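Local coordinates for protein malate dehydrogenase (PDB 1V9N) that catalyses the NAD(+)-dependent oxidation of (S)-malate to oxaloacetate, and is a homodimeric member of the LDH2/MDH2 oxidoreductase family, at residues 134-139 with 180-185. Sequence-based numbering, arbitrary orientation.
Sequences YALMAA and PFLLDM. With NDP (NADPH dihydro-nicotinamide-adenine-dinucleotide phosphate), chain B.
Asp184 OD2 is gripped from two directions, taking a hydrogen bond from O3D of the nicotinamide ribose of NADPH at 2.7 Å and a weak one from Gly132 N. CG of Asp184 stands anti to the backbone N (chi1 -172°), which turns the carboxylate toward the sugar diol. The backbone N of Asp184 serves the other ribose, donating to O3B over 2.9 Å in a bent bond (142°). At Leu182 and at Pro180, just before the strand, the contact with helix 132-139 is wholly apolar. Leu136 lies across both at about a right angle: its CD1 meets Leu182 CD2 at 3.6 Å, with CG close by, while its CD2 rests mainly on Pro180 CB at 3.8 Å. Ala139 CB approaches the same proline carbon more loosely, at 4.0 Å. Replacing Leu136 by an alanine would probably open a gap between helix and strand, leaving Leu182 CD2 without its methyl neighbour and Pro180 CB with little beyond Ala139 CB. Strand 181-185 thus pairs apolar packing with a carboxylate and an N-H offered to the two riboses, consistent with recognition of the nicotinamide ribose diol in a site completed by His243 and Lys244 of the second subunit.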
ATOM      1  N   TYR A 134      -9.558   9.159  -9.480  1.00 16.89           N
ATOM      2  CA  TYR A 134     -10.211   7.921  -9.911  1.00 14.68           C
ATOM      3  C   TYR A 134     -10.766   7.144  -8.718  1.00 14.89           C
ATOM      4  O   TYR A 134     -11.853   6.569  -8.792  1.00 14.28           O
ATOM      5  CB  TYR A 134      -9.212   7.075 -10.712  1.00 14.71           C
ATOM      6  CG  TYR A 134      -8.566   7.894 -11.809  1.00 15.60           C
ATOM      7  CD1 TYR A 134      -9.219   8.111 -13.026  1.00 17.78           C
ATOM      8  CD2 TYR A 134      -7.371   8.567 -11.579  1.00 15.77           C
ATOM      9  CE1 TYR A 134      -8.698   8.993 -13.980  1.00 18.64           C
ATOM     10  CE2 TYR A 134      -6.843   9.449 -12.522  1.00 17.66           C
ATOM     11  CZ  TYR A 134      -7.510   9.661 -13.713  1.00 18.39           C
ATOM     12  OH  TYR A 134      -7.004  10.568 -14.618  1.00 20.03           O
ATOM     13  N   ALA A 135     -10.034   7.137  -7.610  1.00 14.33           N
ATOM     14  CA  ALA A 135     -10.512   6.429  -6.426  1.00 17.20           C
ATOM     15  C   ALA A 135     -11.825   7.049  -5.960  1.00 17.14           C
ATOM     16  O   ALA A 135     -12.750   6.334  -5.572  1.00 18.33           O
ATOM     17  CB  ALA A 135      -9.477   6.491  -5.303  1.00 13.36           C
ATOM     18  N   LEU A 136     -11.901   8.380  -6.006  1.00 18.22           N
ATOM     19  CA  LEU A 136     -13.101   9.103  -5.577  1.00 19.73           C
ATOM     20  C   LEU A 136     -14.330   8.754  -6.394  1.00 19.81           C
ATOM     21  O   LEU A 136     -15.454   8.767  -5.881  1.00 18.88           O
ATOM     22  CB  LEU A 136     -12.876  10.618  -5.638  1.00 21.91           C
ATOM     23  CG  LEU A 136     -12.259  11.271  -4.399  1.00 26.16           C
ATOM     24  CD1 LEU A 136     -12.081  12.767  -4.650  1.00 28.08           C
ATOM     25  CD2 LEU A 136     -13.166  11.040  -3.186  1.00 24.47           C
HETATM   26  N   MSE A 137     -14.122   8.447  -7.667  1.00 18.70           N
HETATM   27  CA  MSE A 137     -15.224   8.081  -8.539  1.00 18.61           C
HETATM   28  C   MSE A 137     -16.004   6.912  -7.954  1.00 18.16           C
HETATM   29  O   MSE A 137     -17.239   6.902  -7.975  1.00 19.17           O
HETATM   30  CB  MSE A 137     -14.699   7.712  -9.930  1.00 20.85           C
HETATM   31  CG  MSE A 137     -14.185   8.907 -10.730  1.00 23.06           C
HETATM   32 SE   MSE A 137     -13.421   8.377 -12.431  1.00 29.66          SE
HETATM   33  CE  MSE A 137     -15.019   7.700 -13.284  1.00 20.55           C
ATOM     34  N   ALA A 138     -15.285   5.927  -7.425  1.00 15.15           N
ATOM     35  CA  ALA A 138     -15.927   4.758  -6.840  1.00 14.71           C
ATOM     36  C   ALA A 138     -16.610   5.096  -5.511  1.00 15.59           C
ATOM     37  O   ALA A 138     -17.724   4.645  -5.248  1.00 15.33           O
ATOM     38  CB  ALA A 138     -14.904   3.645  -6.640  1.00 12.23           C
ATOM     39  N   ALA A 139     -15.947   5.891  -4.680  1.00 15.36           N
ATOM     40  CA  ALA A 139     -16.518   6.268  -3.392  1.00 17.61           C
ATOM     41  C   ALA A 139     -17.834   7.022  -3.561  1.00 19.53           C
ATOM     42  O   ALA A 139     -18.772   6.821  -2.785  1.00 20.56           O
ATOM     43  CB  ALA A 139     -15.524   7.115  -2.596  1.00 14.71           C
ATOM     44  N   PRO A 180     -16.072  11.595   1.633  1.00 23.77           N
ATOM     45  CA  PRO A 180     -15.271  10.379   1.482  1.00 22.03           C
ATOM     46  C   PRO A 180     -13.895  10.432   2.132  1.00 20.68           C
ATOM     47  O   PRO A 180     -13.245  11.484   2.179  1.00 20.24           O
ATOM     48  CB  PRO A 180     -15.158  10.222  -0.036  1.00 23.41           C
ATOM     49  CG  PRO A 180     -16.415  10.866  -0.546  1.00 25.15           C
ATOM     50  CD  PRO A 180     -16.518  12.098   0.321  1.00 24.77           C
ATOM     51  N   PHE A 181     -13.467   9.287   2.650  1.00 18.33           N
ATOM     52  CA  PHE A 181     -12.138   9.163   3.210  1.00 17.19           C
ATOM     53  C   PHE A 181     -11.308   9.133   1.928  1.00 19.59           C
ATOM     54  O   PHE A 181     -11.705   8.486   0.958  1.00 18.80           O
ATOM     55  CB  PHE A 181     -11.992   7.830   3.943  1.00 16.74           C
ATOM     56  CG  PHE A 181     -10.575   7.445   4.215  1.00 16.00           C
ATOM     57  CD1 PHE A 181      -9.926   7.889   5.363  1.00 17.02           C
ATOM     58  CD2 PHE A 181      -9.873   6.653   3.305  1.00 14.11           C
ATOM     59  CE1 PHE A 181      -8.591   7.548   5.604  1.00 17.58           C
ATOM     60  CE2 PHE A 181      -8.545   6.310   3.531  1.00 13.14           C
ATOM     61  CZ  PHE A 181      -7.899   6.756   4.683  1.00 15.53           C
ATOM     62  N   LEU A 182     -10.176   9.821   1.900  1.00 20.07           N
ATOM     63  CA  LEU A 182      -9.367   9.821   0.690  1.00 21.23           C
ATOM     64  C   LEU A 182      -7.871   9.888   0.929  1.00 22.33           C
ATOM     65  O   LEU A 182      -7.328  10.939   1.275  1.00 21.90           O
ATOM     66  CB  LEU A 182      -9.779  10.978  -0.229  1.00 21.13           C
ATOM     67  CG  LEU A 182      -8.918  11.203  -1.486  1.00 25.20           C
ATOM     68  CD1 LEU A 182      -8.960   9.970  -2.395  1.00 22.86           C
ATOM     69  CD2 LEU A 182      -9.421  12.450  -2.228  1.00 18.52           C
ATOM     70  N   LEU A 183      -7.217   8.746   0.769  1.00 20.15           N
ATOM     71  CA  LEU A 183      -5.774   8.671   0.895  1.00 19.23           C
ATOM     72  C   LEU A 183      -5.295   8.786  -0.547  1.00 19.13           C
ATOM     73  O   LEU A 183      -5.829   8.122  -1.435  1.00 16.05           O
ATOM     74  CB  LEU A 183      -5.346   7.320   1.475  1.00 18.65           C
ATOM     75  CG  LEU A 183      -3.845   6.990   1.447  1.00 18.78           C
ATOM     76  CD1 LEU A 183      -3.075   8.023   2.272  1.00 16.25           C
ATOM     77  CD2 LEU A 183      -3.616   5.592   2.008  1.00 16.90           C
ATOM     78  N   ASP A 184      -4.318   9.651  -0.783  1.00 18.64           N
ATOM     79  CA  ASP A 184      -3.762   9.828  -2.121  1.00 20.46           C
ATOM     80  C   ASP A 184      -2.331  10.283  -1.887  1.00 20.12           C
ATOM     81  O   ASP A 184      -2.090  11.441  -1.565  1.00 20.84           O
ATOM     82  CB  ASP A 184      -4.554  10.881  -2.907  1.00 19.66           C
ATOM     83  CG  ASP A 184      -4.133  10.945  -4.362  1.00 20.74           C
ATOM     84  OD1 ASP A 184      -3.265  10.129  -4.747  1.00 18.60           O
ATOM     85  OD2 ASP A 184      -4.658  11.796  -5.113  1.00 16.89           O
HETATM   86  N   MSE A 185      -1.387   9.361  -2.065  1.00 20.76           N
HETATM   87  CA  MSE A 185       0.018   9.633  -1.786  1.00 21.79           C
HETATM   88  C   MSE A 185       1.031   9.016  -2.743  1.00 22.97           C
HETATM   89  O   MSE A 185       0.847   7.899  -3.228  1.00 22.14           O
HETATM   90  CB  MSE A 185       0.335   9.097  -0.393  1.00 21.24           C
HETATM   91  CG  MSE A 185      -0.113   7.635  -0.265  1.00 22.90           C
HETATM   92 SE   MSE A 185       0.521   6.615   1.235  1.00 29.78          SE
HETATM   93  CE  MSE A 185       2.172   5.957   0.465  1.00 22.77           C
TER
HETATM   94  PA  NDP B 401       0.598  14.583   0.434  1.00 27.15           P
HETATM   95  O1A NDP B 401       0.153  15.908   0.076  1.00 29.38           O
HETATM   96  O2A NDP B 401       1.765  14.323   1.348  1.00 28.04           O
HETATM   97  O5B NDP B 401      -0.714  13.785   1.013  1.00 28.10           O
HETATM   98  C5B NDP B 401      -0.630  12.412   1.437  1.00 26.61           C
HETATM   99  C4B NDP B 401      -2.057  12.025   1.870  1.00 25.06           C
HETATM  100  O4B NDP B 401      -2.080  12.259   3.290  1.00 26.29           O
HETATM  101  C3B NDP B 401      -3.214  12.798   1.301  1.00 25.38           C
HETATM  102  O3B NDP B 401      -4.312  11.862   1.081  1.00 21.60           O
HETATM  103  C2B NDP B 401      -3.589  13.824   2.311  1.00 23.71           C
HETATM  104  O2B NDP B 401      -4.938  14.321   2.288  1.00 23.34           O
HETATM  105  C1B NDP B 401      -3.166  13.140   3.574  1.00 25.55           C
HETATM  106  N9A NDP B 401      -2.664  14.042   4.646  1.00 29.54           N
HETATM  107  C8A NDP B 401      -1.863  15.215   4.540  1.00 29.06           C
HETATM  108  N7A NDP B 401      -1.608  15.721   5.725  1.00 30.72           N
HETATM  109  C5A NDP B 401      -2.222  14.910   6.636  1.00 30.65           C
HETATM  110  C6A NDP B 401      -2.328  14.892   8.063  1.00 31.23           C
HETATM  111  N6A NDP B 401      -1.726  15.837   8.794  1.00 31.29           N
HETATM  112  N1A NDP B 401      -3.048  13.896   8.686  1.00 30.98           N
HETATM  113  C2A NDP B 401      -3.666  12.918   7.946  1.00 29.37           C
HETATM  114  N3A NDP B 401      -3.621  12.845   6.600  1.00 28.90           N
HETATM  115  C4A NDP B 401      -2.878  13.878   5.996  1.00 30.06           C
HETATM  116  O3  NDP B 401       0.841  13.653  -0.809  1.00 29.05           O
HETATM  117  PN  NDP B 401       1.815  13.567  -2.058  1.00 28.90           P
HETATM  118  O1N NDP B 401       2.514  12.294  -1.912  1.00 27.75           O
HETATM  119  O2N NDP B 401       2.622  14.829  -1.940  1.00 31.25           O
HETATM  120  O5D NDP B 401       0.772  13.597  -3.259  1.00 27.80           O
HETATM  121  C5D NDP B 401       0.961  14.416  -4.447  1.00 29.72           C
HETATM  122  C4D NDP B 401      -0.238  14.217  -5.451  1.00 28.48           C
HETATM  123  O4D NDP B 401       0.337  13.920  -6.711  1.00 29.86           O
HETATM  124  C3D NDP B 401      -1.215  13.051  -5.162  1.00 27.84           C
HETATM  125  O3D NDP B 401      -2.548  13.516  -5.412  1.00 27.28           O
HETATM  126  C2D NDP B 401      -0.777  11.918  -6.075  1.00 27.69           C
HETATM  127  O2D NDP B 401      -1.856  11.068  -6.403  1.00 24.57           O
HETATM  128  C1D NDP B 401      -0.183  12.711  -7.268  1.00 27.73           C
HETATM  129  N1N NDP B 401       0.914  12.005  -7.983  1.00 25.33           N
HETATM  130  C2N NDP B 401       0.651  11.633  -9.331  1.00 24.99           C
HETATM  131  C3N NDP B 401       1.722  10.951 -10.043  1.00 25.12           C
HETATM  132  C7N NDP B 401       1.518  10.550 -11.439  1.00 24.05           C
HETATM  133  O7N NDP B 401       2.382   9.973 -12.111  1.00 24.91           O
HETATM  134  N7N NDP B 401       0.335  10.804 -12.061  1.00 24.05           N
HETATM  135  C4N NDP B 401       2.949  10.708  -9.353  1.00 27.27           C
HETATM  136  C5N NDP B 401       3.180  11.075  -8.033  1.00 26.71           C
HETATM  137  C6N NDP B 401       2.164  11.731  -7.342  1.00 26.04           C
HETATM  138  P2B NDP B 401      -5.406  15.669   1.673  1.00 26.07           P
HETATM  139  O1X NDP B 401      -6.365  16.152   2.680  1.00 25.43           O
HETATM  140  O2X NDP B 401      -6.070  15.424   0.356  1.00 24.13           O
HETATM  141  O3X NDP B 401      -4.214  16.608   1.519  1.00 24.43           O